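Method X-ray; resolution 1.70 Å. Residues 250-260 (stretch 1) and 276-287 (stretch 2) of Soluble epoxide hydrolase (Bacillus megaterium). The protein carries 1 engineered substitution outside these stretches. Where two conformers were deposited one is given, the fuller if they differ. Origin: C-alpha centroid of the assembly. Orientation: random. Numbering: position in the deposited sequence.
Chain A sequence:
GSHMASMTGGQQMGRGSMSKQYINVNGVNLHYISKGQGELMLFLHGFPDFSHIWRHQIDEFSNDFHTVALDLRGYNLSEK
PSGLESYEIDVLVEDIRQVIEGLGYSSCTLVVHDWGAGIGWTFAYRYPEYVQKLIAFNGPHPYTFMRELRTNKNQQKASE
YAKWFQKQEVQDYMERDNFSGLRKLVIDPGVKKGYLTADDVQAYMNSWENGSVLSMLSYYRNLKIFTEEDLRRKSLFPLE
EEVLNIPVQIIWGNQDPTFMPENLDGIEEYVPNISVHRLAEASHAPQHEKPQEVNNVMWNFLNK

Stretch 1 (250-260) IIWGNQDPTFM
Stretch 2 276-287: VHRLAEASHAPQ

Parallel strands that end side by side bring the loops after them into contact, and this soluble epoxide hydrolase illustrates how backbone pairing prepares a side-chain contact. Strands 250-253 and 276-279 run parallel, their axes 18° apart in direction and 4.7 Å apart at closest approach, with extended torsions (Trp252 -130/124, His277 -122/123). Ile250 pairs with Val276, Ile251 with His277, Trp252 with Arg278 and Gly253 with Leu279. The hydrogen bonds alternate in the parallel manner: His277 N to Ile250 O (2.9 Å), Trp252 N to His277 O (2.9 Å), Leu279 N to Trp252 O (2.8 Å) and Asn254 N to Leu279 O (2.9 Å).

Both stretches then bend through type I turns, Gly253 to Asp256 and Leu279 to Ala282, and Gln255 N donates to Ala282 O at 3.0 Å. Glycine suits the junction: an ideal CB on Gly253 would lie 1.9 Å from the carbonyl O of Ser283 (phi/psi -104/-132), whereas Gly253 CA approaches Ser283 O at 3.3 Å in a CA-H...O contact.

The contact buries 840 Å² in all. Ile251 (m, t) and Leu279 (m, p) share a sheet face, CG2 of Ile251 lying 3.6 Å from CD1 of Leu279; the two branched side chains pack methyl against methyl, which suits buried positions. Ile250 (m, m) and Val276 (t) meet on the other face, CG1 of Ile250 lying 4.1 Å from CG2 of Val276. The ring of Pro286 packs over the strand end, its CG 3.5 Å from Gly253 N; Ile251 O is buried without a polar partner.

Beyond the strands, Asp256 (chi1 t) suits its place by offering two acceptor oxygens: OD2 accepts from ND1 of His284 (chi1 t, chi2 66°) at 3.0 Å, near the imidazole plane, while Asp256 OD1 accepts from Thr258 N at 2.9 Å. Phe259 (m, -85°) brings CE2 to 3.8 Å from His284 CE1, edge to edge. Ser283 OG (t) adds a weak hydrogen bond to Gln255 O at 3.4 Å.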

# COMPACT_ATOMS: atom_id res chain seq x y z
N ILE A 250 7.08 -3.09 11.19
CA ILE A 250 6.38 -3.96 10.26
C ILE A 250 5.24 -4.65 11.01
O ILE A 250 5.43 -5.12 12.14
CB ILE A 250 7.27 -5.09 9.73
CG1 ILE A 250 8.56 -4.53 9.10
CG2 ILE A 250 6.50 -5.98 8.77
CD1 ILE A 250 8.34 -3.41 8.16
N ILE A 251 4.06 -4.69 10.40
CA ILE A 251 2.91 -5.42 10.95
C ILE A 251 2.41 -6.35 9.85
O ILE A 251 1.88 -5.89 8.84
CB ILE A 251 1.80 -4.46 11.41
CG1 ILE A 251 2.38 -3.46 12.42
CG2 ILE A 251 0.64 -5.25 12.02
CD1 ILE A 251 1.39 -2.40 12.90
N TRP A 252 2.58 -7.65 10.05
CA TRP A 252 2.57 -8.59 8.93
C TRP A 252 1.64 -9.76 9.17
O TRP A 252 1.78 -10.47 10.16
CB TRP A 252 3.99 -9.13 8.74
CG TRP A 252 4.18 -9.92 7.48
CD1 TRP A 252 3.92 -11.24 7.29
CD2 TRP A 252 4.68 -9.42 6.24
NE1 TRP A 252 4.23 -11.61 6.00
CE2 TRP A 252 4.70 -10.51 5.33
CE3 TRP A 252 5.13 -8.17 5.80
CZ2 TRP A 252 5.15 -10.37 4.02
CZ3 TRP A 252 5.57 -8.05 4.49
CH2 TRP A 252 5.57 -9.14 3.62
N GLY A 253 0.70 -9.97 8.25
CA GLY A 253 -0.20 -11.11 8.36
C GLY A 253 0.46 -12.34 7.78
O GLY A 253 0.78 -12.38 6.59
N ASN A 254 0.68 -13.36 8.62
CA ASN A 254 1.40 -14.55 8.16
C ASN A 254 0.72 -15.35 7.05
O ASN A 254 1.39 -16.05 6.29
CB ASN A 254 1.74 -15.47 9.33
CG ASN A 254 2.89 -14.95 10.16
OD1 ASN A 254 3.62 -14.06 9.74
ND2 ASN A 254 3.06 -15.52 11.36
N GLN A 255 -0.61 -15.27 6.98
CA GLN A 255 -1.36 -16.12 6.06
C GLN A 255 -1.49 -15.53 4.66
O GLN A 255 -2.12 -16.12 3.78
CB GLN A 255 -2.75 -16.44 6.62
CG GLN A 255 -2.73 -17.10 7.98
CD GLN A 255 -4.10 -17.08 8.64
OE1 GLN A 255 -4.93 -16.21 8.36
NE2 GLN A 255 -4.35 -18.04 9.52
N ASP A 256 -0.88 -14.37 4.45
CA ASP A 256 -0.92 -13.69 3.16
C ASP A 256 -0.47 -14.60 2.02
O ASP A 256 0.67 -15.06 2.01
CB ASP A 256 -0.01 -12.47 3.21
CG ASP A 256 -0.16 -11.57 2.01
OD1 ASP A 256 -0.90 -11.91 1.06
OD2 ASP A 256 0.49 -10.51 2.01
N PRO A 257 -1.35 -14.85 1.04
CA PRO A 257 -0.97 -15.70 -0.10
C PRO A 257 -0.13 -14.98 -1.15
O PRO A 257 0.41 -15.64 -2.05
CB PRO A 257 -2.32 -16.09 -0.70
CG PRO A 257 -3.20 -14.92 -0.39
CD PRO A 257 -2.76 -14.44 0.98
N THR A 258 -0.01 -13.66 -1.05
CA THR A 258 0.68 -12.87 -2.07
C THR A 258 2.13 -12.54 -1.70
O THR A 258 2.98 -12.40 -2.57
CB THR A 258 -0.07 -11.55 -2.32
OG1 THR A 258 -1.41 -11.84 -2.74
CG2 THR A 258 0.62 -10.74 -3.39
N PHE A 259 2.39 -12.38 -0.41
CA PHE A 259 3.75 -12.10 0.06
C PHE A 259 4.16 -13.12 1.11
O PHE A 259 3.53 -13.24 2.16
CB PHE A 259 3.87 -10.67 0.59
CG PHE A 259 3.63 -9.62 -0.45
CD1 PHE A 259 4.66 -9.20 -1.28
CD2 PHE A 259 2.38 -9.05 -0.61
CE1 PHE A 259 4.44 -8.24 -2.26
CE2 PHE A 259 2.15 -8.09 -1.58
CZ PHE A 259 3.19 -7.69 -2.41
N MET A 260 5.22 -13.87 0.81
CA MET A 260 5.69 -14.95 1.67
C MET A 260 6.42 -14.41 2.89
O MET A 260 6.94 -13.30 2.87
CB MET A 260 6.61 -15.89 0.88
CG MET A 260 5.93 -16.57 -0.30
SD MET A 260 4.57 -17.67 0.19
CE MET A 260 3.15 -16.59 -0.01
N VAL A 276 9.35 -5.90 14.20
CA VAL A 276 8.45 -6.72 13.39
C VAL A 276 7.42 -7.41 14.28
O VAL A 276 7.78 -8.02 15.28
CB VAL A 276 9.22 -7.81 12.63
CG1 VAL A 276 8.25 -8.66 11.82
CG2 VAL A 276 10.28 -7.20 11.72
N HIS A 277 6.15 -7.29 13.91
CA HIS A 277 5.07 -7.99 14.60
C HIS A 277 4.34 -8.84 13.58
O HIS A 277 3.85 -8.32 12.58
CB HIS A 277 4.07 -7.01 15.21
CG HIS A 277 3.06 -7.65 16.10
ND1 HIS A 277 1.86 -8.16 15.63
CD2 HIS A 277 3.07 -7.87 17.43
CE1 HIS A 277 1.17 -8.66 16.64
NE2 HIS A 277 1.89 -8.50 17.75
N ARG A 278 4.26 -10.14 13.83
CA ARG A 278 3.62 -11.06 12.89
C ARG A 278 2.32 -11.59 13.46
O ARG A 278 2.30 -12.10 14.58
CB ARG A 278 4.55 -12.23 12.59
CG ARG A 278 5.83 -11.86 11.87
CD ARG A 278 6.72 -13.10 11.79
NE ARG A 278 7.67 -13.04 10.69
CZ ARG A 278 7.83 -14.01 9.80
NH1 ARG A 278 8.72 -13.88 8.82
NH2 ARG A 278 7.09 -15.12 9.88
N LEU A 279 1.24 -11.49 12.70
CA LEU A 279 -0.05 -12.00 13.13
C LEU A 279 -0.29 -13.37 12.54
O LEU A 279 -0.35 -13.52 11.32
CB LEU A 279 -1.18 -11.05 12.71
CG LEU A 279 -1.15 -9.64 13.28
CD1 LEU A 279 -0.24 -8.73 12.47
CD2 LEU A 279 -2.56 -9.08 13.32
N ALA A 280 -0.44 -14.38 13.40
CA ALA A 280 -0.67 -15.74 12.93
C ALA A 280 -2.05 -15.89 12.27
O ALA A 280 -2.22 -16.70 11.37
CB ALA A 280 -0.51 -16.74 14.07
N GLU A 281 -3.02 -15.10 12.72
CA GLU A 281 -4.40 -15.27 12.27
C GLU A 281 -4.87 -14.18 11.32
O GLU A 281 -6.08 -13.95 11.18
CB GLU A 281 -5.35 -15.38 13.47
CG GLU A 281 -4.97 -16.45 14.49
CD GLU A 281 -5.16 -17.85 13.95
OE1 GLU A 281 -5.67 -17.99 12.82
OE2 GLU A 281 -4.80 -18.82 14.66
N ALA A 282 -3.93 -13.49 10.68
CA ALA A 282 -4.30 -12.51 9.66
C ALA A 282 -3.63 -12.82 8.34
O ALA A 282 -2.53 -13.39 8.30
CB ALA A 282 -3.96 -11.12 10.10
N SER A 283 -4.29 -12.41 7.27
CA SER A 283 -3.80 -12.64 5.93
C SER A 283 -3.24 -11.34 5.38
O SER A 283 -2.48 -10.65 6.05
CB SER A 283 -4.94 -13.19 5.05
OG SER A 283 -4.45 -13.60 3.78
N HIS A 284 -3.64 -10.98 4.16
CA HIS A 284 -3.01 -9.88 3.42
C HIS A 284 -3.16 -8.49 4.05
O HIS A 284 -2.31 -7.60 3.82
CB HIS A 284 -3.57 -9.84 1.99
CG HIS A 284 -2.95 -8.80 1.13
ND1 HIS A 284 -1.62 -8.83 0.75
CD2 HIS A 284 -3.47 -7.69 0.56
CE1 HIS A 284 -1.35 -7.79 -0.01
NE2 HIS A 284 -2.46 -7.08 -0.15
N ALA A 285 -4.23 -8.27 4.79
CA ALA A 285 -4.58 -6.92 5.24
C ALA A 285 -4.91 -6.85 6.73
O ALA A 285 -6.07 -6.64 7.12
CB ALA A 285 -5.72 -6.36 4.42
N PRO A 286 -3.89 -7.01 7.58
CA PRO A 286 -4.09 -7.02 9.03
C PRO A 286 -4.83 -5.79 9.53
O PRO A 286 -5.57 -5.88 10.50
CB PRO A 286 -2.66 -7.00 9.58
CG PRO A 286 -1.82 -7.61 8.50
CD PRO A 286 -2.47 -7.15 7.21
N GLN A 287 -4.64 -4.65 8.88
CA GLN A 287 -5.16 -3.41 9.43
C GLN A 287 -6.68 -3.43 9.61
O GLN A 287 -7.19 -2.82 10.56
CB GLN A 287 -4.69 -2.18 8.63
CG GLN A 287 -5.25 -2.05 7.22
CD GLN A 287 -4.41 -2.75 6.17
OE1 GLN A 287 -3.90 -3.85 6.41
NE2 GLN A 287 -4.24 -2.11 5.01